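PDB 6NE6: G-protein alpha subunit Galpha7 from Naegleria fowleri, which probably binds and hydrolyses GTP as the switching subunit of a heterotrimeric G protein, relaying signals from activated receptors. Local coordinates for residues 169-174 with 321-326; 301-306 with 312-317; 29-34 with 306-311; 243-248 with 286-291. All blocks are in the same frame, centred on the assembly; numbering follows the deposited sequence.

In the fold
The four contacts illustrate how a Ras-like nucleotide-binding domain clothes its central sheet with helices. Helix 308-326 serves three of them: its first turn meets the end of helix 22-32 in contact 3, its middle meets the edge strand that precedes it in contact 2, and its last turns meet the 163-180 hairpin in contact 1. The centres of contacts 2 and 3, which share Leu306, lie about 9 Å apart, those of contacts 1 and 4 about 23 Å. Contact 4 packs helix 277-291 on strand 242-248, the sheet neighbour of strand 297-302. Along the chain contact 4 closes before contact 2 opens; contact 3 crosses contacts 1 and 2, and contacts 1 and 3 join sequence-distant elements.

Contact 1 of 4, residues 169-174 with 321-326; sequences TFKNLP and DILSAE
Leu323 sends its two methyl groups to different parts of a beta hairpin. Leu323 CD2 meets Leu173 CD1 at 3.6 Å, the closest approach between the segments, while Leu323 CD1 is shared: it lies 3.9 Å from Phe170 CD2, approaching that ring obliquely, and also 3.9 Å from Lys171 CB. A chi1 of 176°, which sets Phe170 CG opposite the backbone N, turns the ring toward Leu323. The lysine adds only aliphatic carbon here, and Lys171 CG lies 3.7 Å above one face of the Phe170 ring, offset toward its rim. All three hairpin side chains are presented by a type I' beta turn from Phe170 to Leu173, the tight connection joining strands 163-170 and 173-180 at one margin of the Ras-like domain's sheet. Reciprocal backbone bonds close the turn, Phe170 N to Leu173 O and Leu173 N to Phe170 O, both 2.9 Å. Farther out, Phe175 also touches both Phe170 and Leu323. On the helix, the Asp321 carboxylate reaches Arg298 in a salt bridge and Tyr244 OH in a hydrogen bond.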
loop_
_atom_site.group_PDB
_atom_site.type_symbol
_atom_site.label_atom_id
_atom_site.label_comp_id
_atom_site.label_asym_id
_atom_site.label_seq_id
_atom_site.Cartn_x
_atom_site.Cartn_y
_atom_site.Cartn_z
ATOM N N THR A 169 -13.885 -17.775 9.108
ATOM C CA THR A 169 -14.454 -19.020 8.628
ATOM C C THR A 169 -15.070 -18.762 7.264
ATOM O O THR A 169 -15.753 -17.750 7.066
ATOM C CB THR A 169 -15.483 -19.577 9.621
ATOM O OG1 THR A 169 -14.797 -19.972 10.817
ATOM C CG2 THR A 169 -16.208 -20.804 9.054
ATOM N N PHE A 170 -14.795 -19.658 6.323
ATOM C CA PHE A 170 -15.327 -19.565 4.970
ATOM C C PHE A 170 -15.787 -20.945 4.547
ATOM O O PHE A 170 -15.028 -21.911 4.665
ATOM C CB PHE A 170 -14.265 -19.032 4.012
ATOM C CG PHE A 170 -14.698 -19.004 2.589
ATOM C CD1 PHE A 170 -15.580 -18.035 2.140
ATOM C CD2 PHE A 170 -14.216 -19.936 1.694
ATOM C CE1 PHE A 170 -15.976 -18.007 0.817
ATOM C CE2 PHE A 170 -14.612 -19.909 0.373
ATOM C CZ PHE A 170 -15.490 -18.943 -0.060
ATOM N N LYS A 171 -17.023 -21.028 4.056
ATOM C CA LYS A 171 -17.670 -22.301 3.749
ATOM C C LYS A 171 -17.452 -23.316 4.871
ATOM O O LYS A 171 -17.072 -24.465 4.646
ATOM C CB LYS A 171 -17.191 -22.843 2.402
ATOM C CG LYS A 171 -17.566 -21.939 1.236
ATOM C CD LYS A 171 -17.226 -22.575 -0.101
ATOM C CE LYS A 171 -17.577 -21.644 -1.259
ATOM N NZ LYS A 171 -17.167 -22.210 -2.578
ATOM N N ASN A 172 -17.687 -22.861 6.102
ATOM C CA ASN A 172 -17.613 -23.681 7.313
ATOM C C ASN A 172 -16.222 -24.261 7.566
ATOM O O ASN A 172 -16.097 -25.290 8.244
ATOM C CB ASN A 172 -18.660 -24.803 7.288
ATOM C CG ASN A 172 -20.065 -24.271 7.099
ATOM O OD1 ASN A 172 -20.755 -24.632 6.146
ATOM N ND2 ASN A 172 -20.492 -23.393 8.000
ATOM N N LEU A 173 -15.169 -23.626 7.050
ATOM C CA LEU A 173 -13.807 -24.073 7.315
ATOM C C LEU A 173 -12.952 -22.912 7.805
ATOM O O LEU A 173 -13.137 -21.763 7.368
ATOM C CB LEU A 173 -13.167 -24.698 6.069
ATOM C CG LEU A 173 -13.871 -25.995 5.664
ATOM C CD1 LEU A 173 -13.498 -26.397 4.253
ATOM C CD2 LEU A 173 -13.517 -27.078 6.665
ATOM N N PRO A 174 -12.016 -23.180 8.718
ATOM C CA PRO A 174 -11.228 -22.094 9.307
ATOM C C PRO A 174 -10.038 -21.695 8.458
ATOM O O PRO A 174 -9.305 -22.539 7.927
ATOM C CB PRO A 174 -10.767 -22.682 10.645
ATOM C CG PRO A 174 -10.693 -24.163 10.394
ATOM C CD PRO A 174 -11.832 -24.456 9.434
ATOM N N ASP A 321 -10.955 -21.091 -4.459
ATOM C CA ASP A 321 -9.998 -21.874 -5.225
ATOM C C ASP A 321 -9.076 -22.670 -4.314
ATOM O O ASP A 321 -8.724 -23.813 -4.631
ATOM C CB ASP A 321 -9.187 -20.970 -6.141
ATOM C CG ASP A 321 -8.295 -21.763 -7.055
ATOM O OD1 ASP A 321 -8.832 -22.523 -7.886
ATOM O OD2 ASP A 321 -7.066 -21.662 -6.920
ATOM N N ILE A 322 -8.669 -22.085 -3.182
ATOM C CA ILE A 322 -7.866 -22.831 -2.217
ATOM C C ILE A 322 -8.604 -24.091 -1.788
ATOM O O ILE A 322 -8.032 -25.187 -1.740
ATOM C CB ILE A 322 -7.519 -21.958 -1.002
ATOM C CG1 ILE A 322 -6.481 -20.913 -1.377
ATOM C CG2 ILE A 322 -6.991 -22.828 0.128
ATOM C CD1 ILE A 322 -6.302 -19.841 -0.303
ATOM N N LEU A 323 -9.889 -23.949 -1.477
ATOM C CA LEU A 323 -10.671 -25.105 -1.052
ATOM C C LEU A 323 -10.781 -26.131 -2.168
ATOM O O LEU A 323 -10.750 -27.341 -1.912
ATOM C CB LEU A 323 -12.060 -24.670 -0.589
ATOM C CG LEU A 323 -12.128 -23.958 0.766
ATOM C CD1 LEU A 323 -13.564 -23.705 1.160
ATOM C CD2 LEU A 323 -11.410 -24.798 1.824
ATOM N N SER A 324 -10.893 -25.669 -3.414
ATOM C CA SER A 324 -11.054 -26.612 -4.519
ATOM C C SER A 324 -9.792 -27.435 -4.740
ATOM O O SER A 324 -9.875 -28.581 -5.190
ATOM C CB SER A 324 -11.454 -25.873 -5.800
ATOM O OG SER A 324 -10.343 -25.243 -6.408
ATOM N N ALA A 325 -8.624 -26.883 -4.411
ATOM C CA ALA A 325 -7.352 -27.587 -4.535
ATOM C C ALA A 325 -7.038 -28.487 -3.345
ATOM O O ALA A 325 -6.114 -29.299 -3.439
ATOM C CB ALA A 325 -6.215 -26.578 -4.716
ATOM N N GLU A 326 -7.788 -28.369 -2.246
ATOM C CA GLU A 326 -7.482 -29.126 -1.035
ATOM C C GLU A 326 -7.482 -30.630 -1.296
ATOM O O GLU A 326 -6.610 -31.353 -0.800
ATOM C CB GLU A 326 -8.488 -28.765 0.060
ATOM C CG GLU A 326 -8.287 -29.459 1.398
ATOM C CD GLU A 326 -9.171 -28.864 2.487
ATOM O OE1 GLU A 326 -9.134 -27.630 2.675
ATOM O OE2 GLU A 326 -9.913 -29.625 3.144
#

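Contact 2 of 4, residues 301-306 with 312-317; sequences FFVTAL and KERLEQ
The Phe301 ring meets Gln317 at its edge: Gln317 NE2 lies near the ring plane, 3.7 Å from Phe301 CE1, and the amide and ring planes stand 83° apart. Arg314 CD comes obliquely to the same ring, 4.2 Å from Phe301 CD1. The guanidinium of Arg314 in turn takes a partner at its own edge, where Arg314 NE donates to Phe302 O at 2.9 Å. The acceptor is almost exactly in the guanidinium plane and the donor lies nearly along the C=O axis, although the N-H...O angle is only 132°. A bend at chi2 (-76°) folds the arginine chain back so that NE can reach this carbonyl, and Arg314 CG passes 3.9 Å from Val303 CG2. This bond to Phe302 O ties the edge strand 297-302 to the helix that follows it, the last strand and helix of the Ras-like domain. Arg314 NH1 is gripped twice within the helix, by a salt bridge to Glu313 OE2 at 2.9 Å and by a bond to Gln317 OE1 at 3.0 Å. One guanidinium thus links a backbone carbonyl to two helix side chains, which should limit its rotation, and the Glu313 carboxylate probably offsets part of its charge.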
loop_
_atom_site.group_PDB
_atom_site.type_symbol
_atom_site.label_atom_id
_atom_site.label_comp_id
_atom_site.label_asym_id
_atom_site.label_seq_id
_atom_site.Cartn_x
_atom_site.Cartn_y
_atom_site.Cartn_z
ATOM N N PHE A 301 -4.784 -12.291 -10.026
ATOM C CA PHE A 301 -5.993 -11.499 -9.822
ATOM C C PHE A 301 -5.643 -10.020 -9.803
ATOM O O PHE A 301 -4.633 -9.619 -9.213
ATOM C CB PHE A 301 -6.715 -11.838 -8.491
ATOM C CG PHE A 301 -7.285 -13.227 -8.427
ATOM C CD1 PHE A 301 -8.593 -13.475 -8.821
ATOM C CD2 PHE A 301 -6.527 -14.281 -7.943
ATOM C CE1 PHE A 301 -9.127 -14.764 -8.753
ATOM C CE2 PHE A 301 -7.065 -15.567 -7.867
ATOM C CZ PHE A 301 -8.349 -15.806 -8.275
ATOM N N PHE A 302 -6.488 -9.205 -10.436
ATOM C CA PHE A 302 -6.417 -7.763 -10.261
ATOM C C PHE A 302 -7.288 -7.390 -9.077
ATOM O O PHE A 302 -8.366 -7.961 -8.894
ATOM C CB PHE A 302 -6.914 -7.028 -11.510
ATOM C CG PHE A 302 -6.099 -7.299 -12.741
ATOM C CD1 PHE A 302 -4.861 -6.694 -12.910
ATOM C CD2 PHE A 302 -6.566 -8.153 -13.723
ATOM C CE1 PHE A 302 -4.113 -6.922 -14.042
ATOM C CE2 PHE A 302 -5.813 -8.395 -14.861
ATOM C CZ PHE A 302 -4.583 -7.778 -15.013
ATOM N N VAL A 303 -6.850 -6.407 -8.287
ATOM C CA VAL A 303 -7.634 -6.007 -7.122
ATOM C C VAL A 303 -7.380 -4.538 -6.800
ATOM O O VAL A 303 -6.353 -3.964 -7.164
ATOM C CB VAL A 303 -7.320 -6.911 -5.903
ATOM C CG1 VAL A 303 -5.928 -6.661 -5.387
ATOM C CG2 VAL A 303 -8.361 -6.713 -4.799
ATOM N N THR A 304 -8.356 -3.914 -6.146
ATOM C CA THR A 304 -8.170 -2.597 -5.546
ATOM C C THR A 304 -8.479 -2.775 -4.068
ATOM O O THR A 304 -9.647 -2.822 -3.680
ATOM C CB THR A 304 -9.069 -1.549 -6.189
ATOM O OG1 THR A 304 -8.753 -1.457 -7.582
ATOM C CG2 THR A 304 -8.828 -0.182 -5.540
ATOM N N ALA A 305 -7.428 -2.903 -3.256
ATOM C CA ALA A 305 -7.618 -3.189 -1.839
ATOM C C ALA A 305 -8.398 -2.088 -1.132
ATOM O O ALA A 305 -9.105 -2.363 -0.159
ATOM C CB ALA A 305 -6.261 -3.394 -1.157
ATOM N N LEU A 306 -8.298 -0.843 -1.604
ATOM C CA LEU A 306 -9.053 0.239 -0.981
ATOM C C LEU A 306 -10.548 0.128 -1.257
ATOM O O LEU A 306 -11.345 0.782 -0.576
ATOM C CB LEU A 306 -8.520 1.594 -1.457
ATOM C CG LEU A 306 -7.124 1.967 -0.960
ATOM C CD1 LEU A 306 -6.608 3.200 -1.701
ATOM C CD2 LEU A 306 -7.171 2.257 0.544
ATOM N N LYS A 312 -13.308 -8.015 -1.121
ATOM C CA LYS A 312 -14.098 -9.148 -0.643
ATOM C C LYS A 312 -14.365 -10.146 -1.759
ATOM O O LYS A 312 -14.234 -11.361 -1.567
ATOM C CB LYS A 312 -15.412 -8.638 -0.052
ATOM C CG LYS A 312 -15.649 -8.992 1.398
ATOM C CD LYS A 312 -16.769 -8.139 1.988
ATOM C CE LYS A 312 -18.060 -8.288 1.196
ATOM N NZ LYS A 312 -19.175 -7.470 1.764
ATOM N N GLU A 313 -14.750 -9.647 -2.933
ATOM C CA GLU A 313 -15.072 -10.516 -4.056
ATOM C C GLU A 313 -13.848 -11.304 -4.504
ATOM O O GLU A 313 -13.926 -12.521 -4.738
ATOM C CB GLU A 313 -15.638 -9.670 -5.198
ATOM C CG GLU A 313 -15.954 -10.425 -6.471
ATOM C CD GLU A 313 -16.593 -9.522 -7.506
ATOM O OE1 GLU A 313 -17.478 -8.728 -7.126
ATOM O OE2 GLU A 313 -16.196 -9.588 -8.688
ATOM N N ARG A 314 -12.703 -10.627 -4.630
ATOM C CA ARG A 314 -11.491 -11.312 -5.060
ATOM C C ARG A 314 -11.019 -12.309 -4.011
ATOM O O ARG A 314 -10.547 -13.400 -4.352
ATOM C CB ARG A 314 -10.389 -10.294 -5.361
ATOM C CG ARG A 314 -10.720 -9.327 -6.490
ATOM C CD ARG A 314 -10.610 -9.967 -7.882
ATOM N NE ARG A 314 -11.114 -9.033 -8.887
ATOM C CZ ARG A 314 -12.389 -8.967 -9.259
ATOM N NH1 ARG A 314 -13.268 -9.804 -8.732
ATOM N NH2 ARG A 314 -12.785 -8.079 -10.159
ATOM N N LEU A 315 -11.149 -11.964 -2.725
ATOM C CA LEU A 315 -10.684 -12.887 -1.694
ATOM C C LEU A 315 -11.574 -14.120 -1.622
ATOM O O LEU A 315 -11.081 -15.221 -1.347
ATOM C CB LEU A 315 -10.616 -12.183 -0.339
ATOM C CG LEU A 315 -9.502 -11.128 -0.284
ATOM C CD1 LEU A 315 -9.538 -10.355 1.026
ATOM C CD2 LEU A 315 -8.127 -11.743 -0.505
ATOM N N GLU A 316 -12.874 -13.957 -1.889
ATOM C CA GLU A 316 -13.771 -15.103 -1.964
ATOM C C GLU A 316 -13.404 -16.011 -3.131
ATOM O O GLU A 316 -13.494 -17.239 -3.021
ATOM C CB GLU A 316 -15.221 -14.628 -2.086
ATOM N N GLN A 317 -13.004 -15.429 -4.266
ATOM C CA GLN A 317 -12.536 -16.250 -5.376
ATOM C C GLN A 317 -11.292 -17.033 -4.977
ATOM O O GLN A 317 -11.166 -18.231 -5.280
ATOM C CB GLN A 317 -12.224 -15.386 -6.592
ATOM C CG GLN A 317 -13.398 -14.733 -7.275
ATOM C CD GLN A 317 -12.915 -13.860 -8.416
ATOM O OE1 GLN A 317 -12.660 -12.676 -8.232
ATOM N NE2 GLN A 317 -12.736 -14.459 -9.586
#

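Contact 3 of 4, residues 29-34 with 306-311; sequences MRLIYN and LDKANL
Apolar contact between Lys308 and helix 22-32 carries this meeting, with the lysine chain lying along Ile32 and then turning across Leu31. Lys308 CG sits 3.8 Å from Ile32 CG1, the two side chains running past each other in opposite directions. Bends at chi3 (-80°) and chi4 (84°) then carry Lys308 CE to 3.9 Å from Leu31 CB, where the chains cross at about a right angle, and NZ continues to a weak hydrogen bond with Gln28 OE1. The helix following the P-loop-like segment, which in G-protein alpha subunits cradles the nucleotide phosphates, here meets the start of helix 308-326. Hydrogen bonds order both helix ends. Asp307 is the N-cap of the latter helix, Asp307 OD1 accepting from Asn310 N at 3.1 Å (165°), with the donor well above the carboxylate plane. Helix 22-32 finishes in a Schellman motif: Asn34 N, at positive phi, donates to Leu31 O at 3.2 Å, and Asn35 N reaches Arg30 O. The Tyr33 ring stacks on Phe168, with Ile32 CG2 above one face, offset toward the rim.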
loop_
_atom_site.group_PDB
_atom_site.type_symbol
_atom_site.label_atom_id
_atom_site.label_comp_id
_atom_site.label_asym_id
_atom_site.label_seq_id
_atom_site.Cartn_x
_atom_site.Cartn_y
_atom_site.Cartn_z
ATOM N N MET A 29 -9.404 -6.657 5.722
ATOM C CA MET A 29 -9.874 -7.937 6.248
ATOM C C MET A 29 -10.297 -7.802 7.705
ATOM O O MET A 29 -11.306 -8.387 8.122
ATOM C CB MET A 29 -8.789 -9.008 6.100
ATOM C CG MET A 29 -8.737 -9.658 4.713
ATOM S SD MET A 29 -10.144 -10.736 4.388
ATOM C CE MET A 29 -9.639 -12.215 5.266
ATOM N N ARG A 30 -9.541 -7.032 8.495
ATOM C CA ARG A 30 -9.968 -6.741 9.864
ATOM C C ARG A 30 -11.371 -6.147 9.878
ATOM O O ARG A 30 -12.213 -6.529 10.706
ATOM C CB ARG A 30 -8.983 -5.782 10.547
ATOM C CG ARG A 30 -7.662 -6.425 10.956
ATOM C CD ARG A 30 -6.843 -5.495 11.871
ATOM N NE ARG A 30 -7.630 -5.028 13.017
ATOM C CZ ARG A 30 -7.184 -4.172 13.938
ATOM N NH1 ARG A 30 -5.944 -3.694 13.878
ATOM N NH2 ARG A 30 -7.978 -3.793 14.925
ATOM N N LEU A 31 -11.639 -5.193 8.977
ATOM C CA LEU A 31 -12.944 -4.545 8.964
ATOM C C LEU A 31 -14.025 -5.506 8.492
ATOM O O LEU A 31 -15.121 -5.541 9.066
ATOM C CB LEU A 31 -12.905 -3.290 8.085
ATOM C CG LEU A 31 -11.918 -2.220 8.571
ATOM C CD1 LEU A 31 -11.908 -0.995 7.655
ATOM C CD2 LEU A 31 -12.251 -1.806 10.006
ATOM N N ILE A 32 -13.715 -6.330 7.485
ATOM C CA ILE A 32 -14.706 -7.262 6.957
ATOM C C ILE A 32 -15.165 -8.232 8.034
ATOM O O ILE A 32 -16.343 -8.624 8.072
ATOM C CB ILE A 32 -14.125 -7.991 5.730
ATOM C CG1 ILE A 32 -14.002 -7.015 4.552
ATOM C CG2 ILE A 32 -15.006 -9.168 5.323
ATOM C CD1 ILE A 32 -13.101 -7.546 3.443
ATOM N N TYR A 33 -14.271 -8.599 8.952
ATOM C CA TYR A 33 -14.561 -9.595 9.975
ATOM C C TYR A 33 -14.716 -8.973 11.360
ATOM O O TYR A 33 -14.427 -9.611 12.373
ATOM C CB TYR A 33 -13.489 -10.686 9.945
ATOM C CG TYR A 33 -13.678 -11.533 8.708
ATOM C CD1 TYR A 33 -12.849 -11.396 7.606
ATOM C CD2 TYR A 33 -14.749 -12.417 8.620
ATOM C CE1 TYR A 33 -13.055 -12.148 6.462
ATOM C CE2 TYR A 33 -14.962 -13.170 7.485
ATOM C CZ TYR A 33 -14.109 -13.034 6.411
ATOM O OH TYR A 33 -14.318 -13.785 5.284
ATOM N N ASN A 34 -15.205 -7.732 11.417
ATOM C CA ASN A 34 -15.677 -7.139 12.673
ATOM C C ASN A 34 -14.565 -7.049 13.703
ATOM O O ASN A 34 -14.788 -7.220 14.907
ATOM C CB ASN A 34 -16.860 -7.920 13.239
ATOM C CG ASN A 34 -18.021 -7.962 12.286
ATOM O OD1 ASN A 34 -18.345 -6.961 11.649
ATOM N ND2 ASN A 34 -18.645 -9.128 12.163
ATOM N N LEU A 306 -8.298 -0.843 -1.604
ATOM C CA LEU A 306 -9.053 0.239 -0.981
ATOM C C LEU A 306 -10.548 0.128 -1.257
ATOM O O LEU A 306 -11.345 0.782 -0.576
ATOM C CB LEU A 306 -8.520 1.594 -1.457
ATOM C CG LEU A 306 -7.124 1.967 -0.960
ATOM C CD1 LEU A 306 -6.608 3.200 -1.701
ATOM C CD2 LEU A 306 -7.171 2.257 0.544
ATOM N N ASP A 307 -10.942 -0.691 -2.231
ATOM C CA ASP A 307 -12.356 -0.945 -2.523
ATOM C C ASP A 307 -12.766 -2.203 -1.767
ATOM O O ASP A 307 -12.525 -3.324 -2.227
ATOM C CB ASP A 307 -12.568 -1.101 -4.029
ATOM C CG ASP A 307 -14.034 -1.345 -4.403
ATOM O OD1 ASP A 307 -14.827 -1.784 -3.550
ATOM O OD2 ASP A 307 -14.391 -1.102 -5.571
ATOM N N LYS A 308 -13.413 -2.019 -0.613
ATOM C CA LYS A 308 -13.658 -3.166 0.258
ATOM C C LYS A 308 -14.539 -4.205 -0.428
ATOM O O LYS A 308 -14.295 -5.410 -0.300
ATOM C CB LYS A 308 -14.276 -2.707 1.579
ATOM C CG LYS A 308 -14.629 -3.856 2.518
ATOM C CD LYS A 308 -15.551 -3.384 3.628
ATOM C CE LYS A 308 -14.777 -2.690 4.724
ATOM N NZ LYS A 308 -14.520 -1.253 4.434
ATOM N N ALA A 309 -15.548 -3.761 -1.193
ATOM C CA ALA A 309 -16.418 -4.710 -1.885
ATOM C C ALA A 309 -15.658 -5.497 -2.946
ATOM O O ALA A 309 -15.890 -6.700 -3.111
ATOM C CB ALA A 309 -17.610 -3.984 -2.511
ATOM N N ASN A 310 -14.759 -4.837 -3.684
ATOM C CA ASN A 310 -13.960 -5.541 -4.686
ATOM C C ASN A 310 -12.997 -6.514 -4.027
ATOM O O ASN A 310 -12.817 -7.639 -4.507
ATOM C CB ASN A 310 -13.189 -4.539 -5.556
ATOM C CG ASN A 310 -12.314 -5.216 -6.623
ATOM O OD1 ASN A 310 -11.077 -5.126 -6.593
ATOM N ND2 ASN A 310 -12.954 -5.879 -7.577
ATOM N N LEU A 311 -12.366 -6.093 -2.930
ATOM C CA LEU A 311 -11.420 -6.967 -2.248
ATOM C C LEU A 311 -12.127 -8.204 -1.716
ATOM O O LEU A 311 -11.617 -9.321 -1.841
ATOM C CB LEU A 311 -10.723 -6.212 -1.126
ATOM C CG LEU A 311 -9.694 -7.016 -0.330
ATOM C CD1 LEU A 311 -8.569 -7.550 -1.221
ATOM C CD2 LEU A 311 -9.137 -6.170 0.785
#

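Contact 4 of 4, residues 243-248 with 286-291; sequences VYLLLN and DMYKEK
Leu245 opens the contact by pressing its CD2 against the base of Tyr288, with Leu245 CD2 3.5 Å from Tyr288 CB and 3.7 Å from Tyr288 CG. With CG anti to the backbone N (chi1 178°), the leucine reaches out from strand 242-248 and crosses the tyrosine side chain at about a right angle, its methyl oblique to the ring. Leu246, like Tyr244 before the contact, serves the opposite face of the sheet, packing on Ile318 of helix 308-326. Leu247 again faces helix 277-291. Leu247 CD2 rests over one face of the Tyr288 ring in a CH-pi contact, 4.2 Å from the ring centroid and 27° off the normal, and lies 3.9 Å from Tyr288 CE2. Tyr288 also touches Cys204 of strand 199-205 and Ser225 and Leu226 of helix 221-235, within the Ras-like domain. No hydrogen bond joins the two segments; the contact is apolar, with one CH-pi component, consistent with packing in a buried interior.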
loop_
_atom_site.group_PDB
_atom_site.type_symbol
_atom_site.label_atom_id
_atom_site.label_comp_id
_atom_site.label_asym_id
_atom_site.label_seq_id
_atom_site.Cartn_x
_atom_site.Cartn_y
_atom_site.Cartn_z
ATOM N N VAL A 243 0.451 -20.475 -4.487
ATOM C CA VAL A 243 0.908 -19.096 -4.650
ATOM C C VAL A 243 0.002 -18.370 -5.639
ATOM O O VAL A 243 -0.167 -18.820 -6.777
ATOM C CB VAL A 243 2.378 -19.040 -5.114
ATOM C CG1 VAL A 243 2.862 -17.615 -5.146
ATOM C CG2 VAL A 243 3.256 -19.881 -4.178
ATOM N N TYR A 244 -0.557 -17.237 -5.202
ATOM C CA TYR A 244 -1.367 -16.358 -6.029
ATOM C C TYR A 244 -0.653 -15.027 -6.217
ATOM O O TYR A 244 0.005 -14.533 -5.298
ATOM C CB TYR A 244 -2.727 -16.103 -5.375
ATOM C CG TYR A 244 -3.556 -17.345 -5.207
ATOM C CD1 TYR A 244 -4.470 -17.725 -6.187
ATOM C CD2 TYR A 244 -3.438 -18.139 -4.076
ATOM C CE1 TYR A 244 -5.234 -18.861 -6.046
ATOM C CE2 TYR A 244 -4.200 -19.288 -3.934
ATOM C CZ TYR A 244 -5.089 -19.645 -4.921
ATOM O OH TYR A 244 -5.852 -20.786 -4.765
ATOM N N LEU A 245 -0.779 -14.444 -7.408
ATOM C CA LEU A 245 -0.274 -13.101 -7.670
ATOM C C LEU A 245 -1.451 -12.135 -7.647
ATOM O O LEU A 245 -2.425 -12.330 -8.384
ATOM C CB LEU A 245 0.446 -13.031 -9.022
ATOM C CG LEU A 245 0.954 -11.625 -9.394
ATOM C CD1 LEU A 245 2.012 -11.120 -8.393
ATOM C CD2 LEU A 245 1.491 -11.614 -10.825
ATOM N N LEU A 246 -1.371 -11.110 -6.796
ATOM C CA LEU A 246 -2.400 -10.077 -6.703
ATOM C C LEU A 246 -1.813 -8.772 -7.229
ATOM O O LEU A 246 -0.874 -8.229 -6.637
ATOM C CB LEU A 246 -2.870 -9.912 -5.263
ATOM C CG LEU A 246 -4.016 -10.801 -4.799
ATOM C CD1 LEU A 246 -3.633 -12.282 -4.870
ATOM C CD2 LEU A 246 -4.388 -10.388 -3.378
ATOM N N LEU A 247 -2.357 -8.276 -8.335
ATOM C CA LEU A 247 -1.911 -7.003 -8.902
ATOM C C LEU A 247 -2.856 -5.950 -8.340
ATOM O O LEU A 247 -4.006 -5.839 -8.772
ATOM C CB LEU A 247 -1.897 -7.059 -10.430
ATOM C CG LEU A 247 -0.877 -8.077 -10.975
ATOM C CD1 LEU A 247 -1.000 -8.289 -12.496
ATOM C CD2 LEU A 247 0.540 -7.673 -10.618
ATOM N N ASN A 248 -2.369 -5.206 -7.348
ATOM C CA ASN A 248 -3.157 -4.347 -6.488
ATOM C C ASN A 248 -3.126 -2.908 -7.002
ATOM O O ASN A 248 -2.406 -2.567 -7.950
ATOM C CB ASN A 248 -2.617 -4.451 -5.051
ATOM C CG ASN A 248 -3.476 -3.733 -4.032
ATOM O OD1 ASN A 248 -4.698 -3.649 -4.163
ATOM N ND2 ASN A 248 -2.829 -3.205 -3.002
ATOM N N ASP A 286 0.957 -10.092 -18.307
ATOM C CA ASP A 286 1.755 -11.000 -19.122
ATOM C C ASP A 286 3.231 -10.928 -18.748
ATOM O O ASP A 286 3.928 -11.949 -18.775
ATOM C CB ASP A 286 1.575 -10.701 -20.613
ATOM C CG ASP A 286 0.217 -11.123 -21.130
ATOM O OD1 ASP A 286 -0.449 -11.929 -20.447
ATOM O OD2 ASP A 286 -0.170 -10.657 -22.225
ATOM N N MET A 287 3.732 -9.735 -18.410
ATOM C CA MET A 287 5.126 -9.639 -17.991
ATOM C C MET A 287 5.363 -10.432 -16.713
ATOM O O MET A 287 6.383 -11.121 -16.576
ATOM C CB MET A 287 5.536 -8.177 -17.793
ATOM C CG MET A 287 5.711 -7.380 -19.074
ATOM S SD MET A 287 6.619 -5.845 -18.737
ATOM C CE MET A 287 5.385 -4.899 -17.833
ATOM N N TYR A 288 4.429 -10.358 -15.766
ATOM C CA TYR A 288 4.580 -11.142 -14.545
ATOM C C TYR A 288 4.500 -12.636 -14.830
ATOM O O TYR A 288 5.309 -13.415 -14.314
ATOM C CB TYR A 288 3.531 -10.720 -13.513
ATOM C CG TYR A 288 4.012 -9.551 -12.658
ATOM C CD1 TYR A 288 4.883 -9.770 -11.599
ATOM C CD2 TYR A 288 3.608 -8.236 -12.928
ATOM C CE1 TYR A 288 5.343 -8.722 -10.827
ATOM C CE2 TYR A 288 4.063 -7.185 -12.154
ATOM C CZ TYR A 288 4.923 -7.439 -11.106
ATOM O OH TYR A 288 5.392 -6.411 -10.334
ATOM N N LYS A 289 3.553 -13.061 -15.669
ATOM C CA LYS A 289 3.470 -14.488 -15.954
ATOM C C LYS A 289 4.711 -14.984 -16.685
ATOM O O LYS A 289 5.132 -16.132 -16.480
ATOM C CB LYS A 289 2.201 -14.807 -16.747
ATOM C CG LYS A 289 0.930 -14.613 -15.910
ATOM C CD LYS A 289 -0.341 -14.743 -16.731
ATOM C CE LYS A 289 -0.606 -16.184 -17.124
ATOM N NZ LYS A 289 -1.885 -16.312 -17.877
ATOM N N GLU A 290 5.331 -14.126 -17.504
ATOM C CA GLU A 290 6.551 -14.522 -18.203
ATOM C C GLU A 290 7.675 -14.820 -17.218
ATOM O O GLU A 290 8.492 -15.721 -17.457
ATOM C CB GLU A 290 6.950 -13.427 -19.196
ATOM C CG GLU A 290 8.038 -13.824 -20.203
ATOM C CD GLU A 290 9.446 -13.810 -19.623
ATOM O OE1 GLU A 290 9.726 -12.996 -18.709
ATOM O OE2 GLU A 290 10.278 -14.621 -20.087
ATOM N N LYS A 291 7.712 -14.096 -16.096
ATOM C CA LYS A 291 8.692 -14.349 -15.047
ATOM C C LYS A 291 8.490 -15.698 -14.385
ATOM O O LYS A 291 9.443 -16.245 -13.812
ATOM C CB LYS A 291 8.615 -13.247 -13.984
ATOM C CG LYS A 291 9.171 -11.910 -14.441
ATOM C CD LYS A 291 10.639 -12.078 -14.795
ATOM C CE LYS A 291 11.373 -10.769 -14.845
ATOM N NZ LYS A 291 12.826 -11.009 -15.089
#